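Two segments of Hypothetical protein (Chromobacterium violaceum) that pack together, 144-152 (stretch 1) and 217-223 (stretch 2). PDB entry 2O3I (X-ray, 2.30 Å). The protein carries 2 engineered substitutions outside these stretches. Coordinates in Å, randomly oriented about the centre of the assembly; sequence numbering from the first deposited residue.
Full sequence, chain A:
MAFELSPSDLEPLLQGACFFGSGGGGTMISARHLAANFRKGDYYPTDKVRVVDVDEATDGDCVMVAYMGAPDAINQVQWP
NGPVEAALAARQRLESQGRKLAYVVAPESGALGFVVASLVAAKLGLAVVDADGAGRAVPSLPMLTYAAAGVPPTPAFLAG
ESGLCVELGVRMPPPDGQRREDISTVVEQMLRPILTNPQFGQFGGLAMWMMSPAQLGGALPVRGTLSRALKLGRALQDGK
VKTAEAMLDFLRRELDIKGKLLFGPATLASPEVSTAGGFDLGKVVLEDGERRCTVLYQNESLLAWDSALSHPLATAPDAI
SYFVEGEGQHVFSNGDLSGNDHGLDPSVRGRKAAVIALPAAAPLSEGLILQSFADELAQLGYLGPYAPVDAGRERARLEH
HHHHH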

ATOM      1  N   LEU A 144      -0.869  16.975 -12.720  1.00 22.94           N
ATOM      2  CA  LEU A 144      -2.237  17.486 -12.761  1.00 23.23           C
ATOM      3  C   LEU A 144      -2.316  18.744 -11.906  1.00 20.98           C
ATOM      4  O   LEU A 144      -1.633  18.847 -10.887  1.00 21.08           O
ATOM      5  CB  LEU A 144      -3.222  16.441 -12.234  1.00 21.63           C
ATOM      6  CG  LEU A 144      -3.286  15.139 -13.033  1.00 21.80           C
ATOM      7  CD1 LEU A 144      -4.316  14.212 -12.416  1.00 18.77           C
ATOM      8  CD2 LEU A 144      -3.643  15.448 -14.483  1.00 21.08           C
ATOM      9  N   THR A 145      -3.148  19.697 -12.312  1.00 21.67           N
ATOM     10  CA  THR A 145      -3.272  20.952 -11.571  1.00 22.51           C
ATOM     11  C   THR A 145      -3.728  20.793 -10.121  1.00 23.68           C
ATOM     12  O   THR A 145      -3.458  21.665  -9.285  1.00 23.45           O
ATOM     13  CB  THR A 145      -4.202  21.936 -12.306  1.00 22.98           C
ATOM     14  OG1 THR A 145      -5.448  21.304 -12.608  1.00 20.32           O
ATOM     15  CG2 THR A 145      -3.552  22.392 -13.596  1.00 21.92           C
ATOM     16  N   TYR A 146      -4.399  19.679  -9.823  1.00 21.39           N
ATOM     17  CA  TYR A 146      -4.872  19.402  -8.465  1.00 21.79           C
ATOM     18  C   TYR A 146      -3.670  19.404  -7.522  1.00 22.69           C
ATOM     19  O   TYR A 146      -3.707  19.993  -6.435  1.00 21.15           O
ATOM     20  CB  TYR A 146      -5.550  18.020  -8.389  1.00 21.44           C
ATOM     21  CG  TYR A 146      -6.695  17.798  -9.354  1.00 20.70           C
ATOM     22  CD1 TYR A 146      -7.936  18.410  -9.159  1.00 21.05           C
ATOM     23  CD2 TYR A 146      -6.536  16.972 -10.462  1.00 19.67           C
ATOM     24  CE1 TYR A 146      -8.991  18.201 -10.052  1.00 22.84           C
ATOM     25  CE2 TYR A 146      -7.581  16.756 -11.356  1.00 23.41           C
ATOM     26  CZ  TYR A 146      -8.805  17.373 -11.150  1.00 23.85           C
ATOM     27  OH  TYR A 146      -9.826  17.175 -12.056  1.00 22.46           O
ATOM     28  N   ALA A 147      -2.603  18.734  -7.947  1.00 21.72           N
ATOM     29  CA  ALA A 147      -1.383  18.646  -7.156  1.00 21.72           C
ATOM     30  C   ALA A 147      -0.664  19.997  -7.028  1.00 22.18           C
ATOM     31  O   ALA A 147      -0.157  20.340  -5.958  1.00 24.29           O
ATOM     32  CB  ALA A 147      -0.447  17.601  -7.766  1.00 21.09           C
ATOM     33  N   ALA A 148      -0.624  20.763  -8.114  1.00 21.30           N
ATOM     34  CA  ALA A 148       0.034  22.067  -8.104  1.00 20.97           C
ATOM     35  C   ALA A 148      -0.693  23.044  -7.181  1.00 21.13           C
ATOM     36  O   ALA A 148      -0.058  23.824  -6.457  1.00 17.72           O
ATOM     37  CB  ALA A 148       0.099  22.635  -9.523  1.00 20.94           C
ATOM     38  N   ALA A 149      -2.021  23.001  -7.221  1.00 20.69           N
ATOM     39  CA  ALA A 149      -2.844  23.868  -6.392  1.00 23.63           C
ATOM     40  C   ALA A 149      -2.734  23.471  -4.923  1.00 25.11           C
ATOM     41  O   ALA A 149      -3.214  24.179  -4.046  1.00 27.11           O
ATOM     42  CB  ALA A 149      -4.298  23.796  -6.837  1.00 23.52           C
ATOM     43  N   GLY A 150      -2.117  22.326  -4.655  1.00 25.29           N
ATOM     44  CA  GLY A 150      -1.973  21.903  -3.278  1.00 25.17           C
ATOM     45  C   GLY A 150      -3.200  21.338  -2.570  1.00 24.27           C
ATOM     46  O   GLY A 150      -3.322  21.471  -1.346  1.00 23.75           O
ATOM     47  N   VAL A 151      -4.111  20.727  -3.339  1.00 23.96           N
ATOM     48  CA  VAL A 151      -5.321  20.097  -2.771  1.00 25.25           C
ATOM     49  C   VAL A 151      -4.901  18.840  -2.048  1.00 23.97           C
ATOM     50  O   VAL A 151      -4.221  18.008  -2.624  1.00 22.96           O
ATOM     51  CB  VAL A 151      -6.296  19.624  -3.887  1.00 25.45           C
ATOM     52  CG1 VAL A 151      -7.437  18.896  -3.272  1.00 26.04           C
ATOM     53  CG2 VAL A 151      -6.805  20.820  -4.613  1.00 23.83           C
ATOM     54  N   PRO A 152      -5.266  18.690  -0.763  1.00 23.25           N
ATOM     55  CA  PRO A 152      -4.840  17.466  -0.079  1.00 23.06           C
ATOM     56  C   PRO A 152      -5.213  16.264  -0.934  1.00 21.96           C
ATOM     57  O   PRO A 152      -6.353  16.140  -1.365  1.00 21.22           O
ATOM     58  CB  PRO A 152      -5.612  17.519   1.239  1.00 22.88           C
ATOM     59  CG  PRO A 152      -5.672  18.991   1.513  1.00 23.37           C
ATOM     60  CD  PRO A 152      -6.037  19.560   0.145  1.00 22.53           C
TER
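Stretch 2 (217-223) GGALPVR

A single threonine hydroxyl carries most of the polar business of this contact, reaching at once toward the last residue of another helix and toward a water that serves the chain beyond it. Thr 145 OG1 lies 2.8 Å from Ala 219 O, a hydrogen bond in which the hydroxyl would be the donor, although its one proton has another acceptor within reach. A water donates to Thr 145 OG1 at 2.7 Å and accepts from Val 222 N at 2.9 Å, so the water links this side chain to the backbone of Val 222, three residues past the carbonyl at Ala 219.

The general principle is that a backbone leaving a helix exposes carbonyl and amide groups that a neighbouring side chain can satisfy. Stretch 2 enters as the last residues of a helix, Gly 217 to Ala 219, and abandons helical angles at Leu 220, where phi/psi is -120/70°; the rest runs on as loop or turn. It lies against a short helix that starts at Thr 145, directly after the N-cap position Leu 144. The two chains run in roughly opposite senses, so that Ala 149 meets Gly 218 and Ala 219 while Thr 145 reaches on to Pro 221. The backbones come nearest at Tyr 146 and Ala 219, whose CA atoms are 5.1 Å apart.

Ala 219 is the most heavily covered residue of the contact, touching Thr 145, Tyr 146, Ala 149 and Val 151. Ala 149 CB packs against the backbone, 3.6 Å from Ala 219 CA, and Val 151 CG2 stands 3.9 Å from Ala 219 CB. Between these two residues of stretch 1, Gly 150 turns the chain with positive phi in a Schellman motif. Further along stretch 2, Leu 220 brings CD1 to 3.6 Å from Tyr 146 CE1, while Pro 221 CG packs 3.5 Å from Thr 145 CG2. Arg 223 stays clear of stretch 1 and instead braces its own turn, donating from NE to Leu 220 O at 2.9 Å.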

ATOM      1  N   GLY A 217     -11.793  26.535  -8.129  1.00 32.32           N
ATOM      2  CA  GLY A 217     -11.229  27.506  -9.048  1.00 31.03           C
ATOM      3  C   GLY A 217      -9.751  27.353  -9.338  1.00 30.96           C
ATOM      4  O   GLY A 217      -9.356  27.003 -10.456  1.00 32.63           O
ATOM      5  N   GLY A 218      -8.925  27.620  -8.332  1.00 30.77           N
ATOM      6  CA  GLY A 218      -7.487  27.515  -8.509  1.00 27.62           C
ATOM      7  C   GLY A 218      -7.037  26.106  -8.823  1.00 27.32           C
ATOM      8  O   GLY A 218      -6.001  25.899  -9.451  1.00 26.48           O
ATOM      9  N   ALA A 219      -7.827  25.127  -8.399  1.00 26.84           N
ATOM     10  CA  ALA A 219      -7.484  23.726  -8.616  1.00 27.35           C
ATOM     11  C   ALA A 219      -7.718  23.270 -10.049  1.00 27.03           C
ATOM     12  O   ALA A 219      -7.030  22.379 -10.541  1.00 25.00           O
ATOM     13  CB  ALA A 219      -8.271  22.847  -7.652  1.00 25.94           C
ATOM     14  N   LEU A 220      -8.684  23.890 -10.719  1.00 27.96           N
ATOM     15  CA  LEU A 220      -9.007  23.538 -12.090  1.00 27.62           C
ATOM     16  C   LEU A 220      -8.841  24.723 -13.044  1.00 27.78           C
ATOM     17  O   LEU A 220      -9.824  25.262 -13.555  1.00 26.85           O
ATOM     18  CB  LEU A 220     -10.447  23.004 -12.172  1.00 31.30           C
ATOM     19  CG  LEU A 220     -10.790  21.602 -11.630  1.00 33.72           C
ATOM     20  CD1 LEU A 220     -10.471  21.503 -10.160  1.00 37.95           C
ATOM     21  CD2 LEU A 220     -12.270  21.322 -11.835  1.00 34.36           C
ATOM     22  N   PRO A 221      -7.591  25.154 -13.291  1.00 25.23           N
ATOM     23  CA  PRO A 221      -7.416  26.284 -14.210  1.00 24.42           C
ATOM     24  C   PRO A 221      -7.673  25.941 -15.681  1.00 25.56           C
ATOM     25  O   PRO A 221      -7.927  26.837 -16.489  1.00 26.74           O
ATOM     26  CB  PRO A 221      -5.978  26.719 -13.956  1.00 23.17           C
ATOM     27  CG  PRO A 221      -5.303  25.440 -13.522  1.00 23.83           C
ATOM     28  CD  PRO A 221      -6.326  24.825 -12.609  1.00 23.51           C
ATOM     29  N   VAL A 222      -7.611  24.657 -16.034  1.00 24.69           N
ATOM     30  CA  VAL A 222      -7.848  24.247 -17.419  1.00 24.86           C
ATOM     31  C   VAL A 222      -9.311  23.837 -17.561  1.00 25.19           C
ATOM     32  O   VAL A 222      -9.731  22.774 -17.096  1.00 23.75           O
ATOM     33  CB  VAL A 222      -6.918  23.095 -17.816  1.00 25.98           C
ATOM     34  CG1 VAL A 222      -7.043  22.809 -19.314  1.00 22.51           C
ATOM     35  CG2 VAL A 222      -5.479  23.461 -17.457  1.00 23.42           C
ATOM     36  N   ARG A 223     -10.080  24.682 -18.238  1.00 25.36           N
ATOM     37  CA  ARG A 223     -11.515  24.465 -18.370  1.00 25.18           C
ATOM     38  C   ARG A 223     -12.108  24.239 -19.753  1.00 23.01           C
ATOM     39  O   ARG A 223     -11.477  24.508 -20.774  1.00 20.94           O
ATOM     40  CB  ARG A 223     -12.221  25.642 -17.705  1.00 26.33           C
ATOM     41  CG  ARG A 223     -11.623  25.952 -16.354  1.00 26.58           C
ATOM     42  CD  ARG A 223     -12.237  27.166 -15.717  1.00 28.81           C
ATOM     43  NE  ARG A 223     -11.715  27.355 -14.368  1.00 31.14           N
ATOM     44  CZ  ARG A 223     -12.122  28.305 -13.531  1.00 32.50           C
ATOM     45  NH1 ARG A 223     -13.065  29.167 -13.906  1.00 29.05           N
ATOM     46  NH2 ARG A 223     -11.588  28.387 -12.318  1.00 31.02           N
TER
HETATM   47  O   HOH W   1      -7.130  22.279 -14.452  1.00 23.98           O